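Local coordinates for protein inactive poly [ADP-ribose] polymerase RCD1 (Arabidopsis thaliana, PDB 5NGO) that is thought to be catalytically inactive despite its poly(ADP-ribose) polymerase fold, and is bound by the downy mildew effector HaRxL106, which thereby suppresses plant immunity, at residues L23-P27 / R181-S185. Sequence-based numbering, arbitrary orientation.
Sequences LGHVP and RFKLS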
ATOM      1  N   LEU A  23      -7.368 -11.610 -14.112  1.00 60.92           N
ATOM      2  CA  LEU A  23      -8.376 -10.691 -14.656  1.00 60.77           C
ATOM      3  C   LEU A  23      -8.384 -10.628 -16.189  1.00 60.67           C
ATOM      4  O   LEU A  23      -9.265  -9.981 -16.764  1.00 59.47           O
ATOM      5  CB  LEU A  23      -8.168  -9.279 -14.099  1.00 59.65           C
ATOM      6  CG  LEU A  23      -8.085  -9.150 -12.569  1.00 59.75           C
ATOM      7  CD1 LEU A  23      -7.730  -7.720 -12.193  1.00 57.65           C
ATOM      8  CD2 LEU A  23      -9.370  -9.600 -11.885  1.00 61.30           C
ATOM      9  N   GLY A  24      -7.430 -11.290 -16.841  1.00 60.76           N
ATOM     10  CA  GLY A  24      -7.397 -11.362 -18.295  1.00 63.48           C
ATOM     11  C   GLY A  24      -6.410 -10.374 -18.883  1.00 64.57           C
ATOM     12  O   GLY A  24      -5.269 -10.280 -18.390  1.00 65.23           O
ATOM     13  N   HIS A  25      -6.825  -9.646 -19.925  1.00 66.43           N
ATOM     14  CA  HIS A  25      -5.971  -8.651 -20.561  1.00 66.59           C
ATOM     15  C   HIS A  25      -5.942  -7.377 -19.725  1.00 61.88           C
ATOM     16  O   HIS A  25      -6.945  -6.675 -19.651  1.00 59.11           O
ATOM     17  CB  HIS A  25      -6.407  -8.343 -22.011  1.00 70.77           C
ATOM     18  CG  HIS A  25      -5.455  -7.422 -22.722  1.00 72.37           C
ATOM     19  ND1 HIS A  25      -4.102  -7.453 -22.458  1.00 73.91           N
ATOM     20  CD2 HIS A  25      -5.638  -6.433 -23.629  1.00 72.09           C
ATOM     21  CE1 HIS A  25      -3.487  -6.533 -23.180  1.00 74.04           C
ATOM     22  NE2 HIS A  25      -4.395  -5.910 -23.909  1.00 73.70           N
ATOM     23  N   VAL A  26      -4.798  -7.100 -19.105  1.00 59.05           N
ATOM     24  CA  VAL A  26      -4.633  -5.923 -18.261  1.00 55.69           C
ATOM     25  C   VAL A  26      -3.455  -5.101 -18.765  1.00 53.62           C
ATOM     26  O   VAL A  26      -2.347  -5.242 -18.274  1.00 53.04           O
ATOM     27  CB  VAL A  26      -4.460  -6.278 -16.757  1.00 53.84           C
ATOM     28  CG1 VAL A  26      -3.465  -7.397 -16.457  1.00 55.47           C
ATOM     29  CG2 VAL A  26      -4.362  -4.962 -15.938  1.00 51.88           C
ATOM     30  N   PRO A  27      -3.694  -4.230 -19.759  1.00 53.53           N
ATOM     31  CA  PRO A  27      -2.565  -3.472 -20.310  1.00 53.12           C
ATOM     32  C   PRO A  27      -2.019  -2.444 -19.318  1.00 51.09           C
ATOM     33  O   PRO A  27      -2.790  -1.720 -18.692  1.00 49.60           O
ATOM     34  CB  PRO A  27      -3.162  -2.814 -21.563  1.00 54.53           C
ATOM     35  CG  PRO A  27      -4.635  -2.742 -21.320  1.00 55.30           C
ATOM     36  CD  PRO A  27      -4.958  -3.943 -20.480  1.00 55.59           C
ATOM     37  N   ARG A 181      -0.082   2.848 -14.123  1.00 43.60           N
ATOM     38  CA  ARG A 181      -1.260   3.219 -14.901  1.00 44.17           C
ATOM     39  C   ARG A 181      -1.688   2.036 -15.746  1.00 43.28           C
ATOM     40  O   ARG A 181      -0.870   1.462 -16.459  1.00 42.01           O
ATOM     41  CB  ARG A 181      -0.949   4.397 -15.822  1.00 46.74           C
ATOM     42  CG  ARG A 181      -0.633   5.669 -15.077  1.00 48.96           C
ATOM     43  CD  ARG A 181      -0.333   6.829 -16.010  1.00 51.52           C
ATOM     44  NE  ARG A 181       0.186   7.943 -15.222  1.00 52.90           N
ATOM     45  CZ  ARG A 181       0.395   9.170 -15.667  1.00 56.66           C
ATOM     46  NH1 ARG A 181       0.073   9.518 -16.907  1.00 60.88           N
ATOM     47  NH2 ARG A 181       0.890  10.079 -14.833  1.00 58.60           N
ATOM     48  N   PHE A 182      -2.977   1.697 -15.689  1.00 42.61           N
ATOM     49  CA  PHE A 182      -3.490   0.520 -16.383  1.00 42.27           C
ATOM     50  C   PHE A 182      -4.966   0.634 -16.811  1.00 44.46           C
ATOM     51  O   PHE A 182      -5.649   1.607 -16.481  1.00 43.68           O
ATOM     52  CB  PHE A 182      -3.268  -0.722 -15.512  1.00 40.55           C
ATOM     53  CG  PHE A 182      -4.126  -0.765 -14.275  1.00 39.98           C
ATOM     54  CD1 PHE A 182      -3.789  -0.028 -13.149  1.00 39.62           C
ATOM     55  CD2 PHE A 182      -5.264  -1.560 -14.229  1.00 41.03           C
ATOM     56  CE1 PHE A 182      -4.564  -0.064 -12.010  1.00 39.48           C
ATOM     57  CE2 PHE A 182      -6.049  -1.610 -13.082  1.00 42.53           C
ATOM     58  CZ  PHE A 182      -5.693  -0.856 -11.969  1.00 41.56           C
ATOM     59  N   LYS A 183      -5.423  -0.368 -17.564  1.00 46.33           N
ATOM     60  CA  LYS A 183      -6.845  -0.521 -17.914  1.00 51.09           C
ATOM     61  C   LYS A 183      -7.351  -1.941 -17.656  1.00 52.55           C
ATOM     62  O   LYS A 183      -6.569  -2.869 -17.610  1.00 51.12           O
ATOM     63  CB  LYS A 183      -7.096  -0.191 -19.374  1.00 51.70           C
ATOM     64  CG  LYS A 183      -6.679   1.198 -19.791  1.00 53.17           C
ATOM     65  CD  LYS A 183      -7.105   1.519 -21.215  1.00 54.69           C
ATOM     66  CE  LYS A 183      -7.607   2.959 -21.294  1.00 57.11           C
ATOM     67  NZ  LYS A 183      -7.786   3.450 -22.678  1.00 60.13           N
ATOM     68  N   LEU A 184      -8.672  -2.051 -17.504  1.00 57.38           N
ATOM     69  CA  LEU A 184      -9.399  -3.341 -17.460  1.00 61.89           C
ATOM     70  C   LEU A 184     -10.568  -3.335 -18.452  1.00 65.39           C
ATOM     71  O   LEU A 184     -10.998  -2.277 -18.891  1.00 69.25           O
ATOM     72  CB  LEU A 184      -9.956  -3.606 -16.074  1.00 60.82           C
ATOM     73  CG  LEU A 184      -9.008  -3.585 -14.884  1.00 58.70           C
ATOM     74  CD1 LEU A 184      -9.829  -3.692 -13.590  1.00 59.92           C
ATOM     75  CD2 LEU A 184      -7.952  -4.696 -14.943  1.00 57.41           C
ATOM     76  N   SER A 185     -11.108  -4.518 -18.754  1.00 71.71           N
ATOM     77  CA  SER A 185     -12.276  -4.688 -19.646  1.00 77.95           C
ATOM     78  C   SER A 185     -13.662  -4.535 -18.957  1.00 84.72           C
ATOM     79  O   SER A 185     -13.779  -3.873 -17.902  1.00 81.30           O
ATOM     80  CB  SER A 185     -12.178  -6.033 -20.347  1.00 78.60           C
ATOM     81  OG  SER A 185     -12.340  -7.102 -19.435  1.00 79.06           O
TER
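Val26 meets Phe182, Lys183 and Leu184 chiefly through its CG2 methyl. A chi1 of 47° sets CG2 anti to the backbone N of Val26, and from there it reaches Leu184 CD2 at 3.7 Å. The two side chains lie alongside each other and point the same way, so this is a lateral packing. Val26 CG2 also approaches the Phe182 ring obliquely, 3.9 Å from Phe182 CD2, and comes close to the carbonyl O of Lys183. Leu184 CD2 is shared, since Leu23 CD1 reaches it at 4.1 Å with the two leucines inclined to each other. Arg121, on strand 121-129, touches both Phe182 and Leu184, and Phe16 of helix 9-19 meets the Phe182 ring, tying the apolar row to the body of the domain. Pro27 lies differently: its ring crosses the Lys183 side chain at about a right angle, CG standing 4.0 Å from Lys183 CB. Pro27 CD also sits over the centre of the His25 imidazole, 3.9 Å above its plane. One backbone hydrogen bond joins the segments, from Lys183 N to Pro27 O at 3.2 Å, with an N-H...O angle of 154°. Phe182 CA adds a CA-H...O contact to Pro27 O at 3.3 Å, although its 124° angle at H makes it strongly bent. Backbone hydrogen bonds between Arg181 and both Leu29 and Asp30 carry the pairing into the sheet. This is the C-terminal end of strand 174-182 where it meets the loop leading into its antiparallel neighbour, edge strand 28-33, in the PARP-type ADP-ribosyl fold.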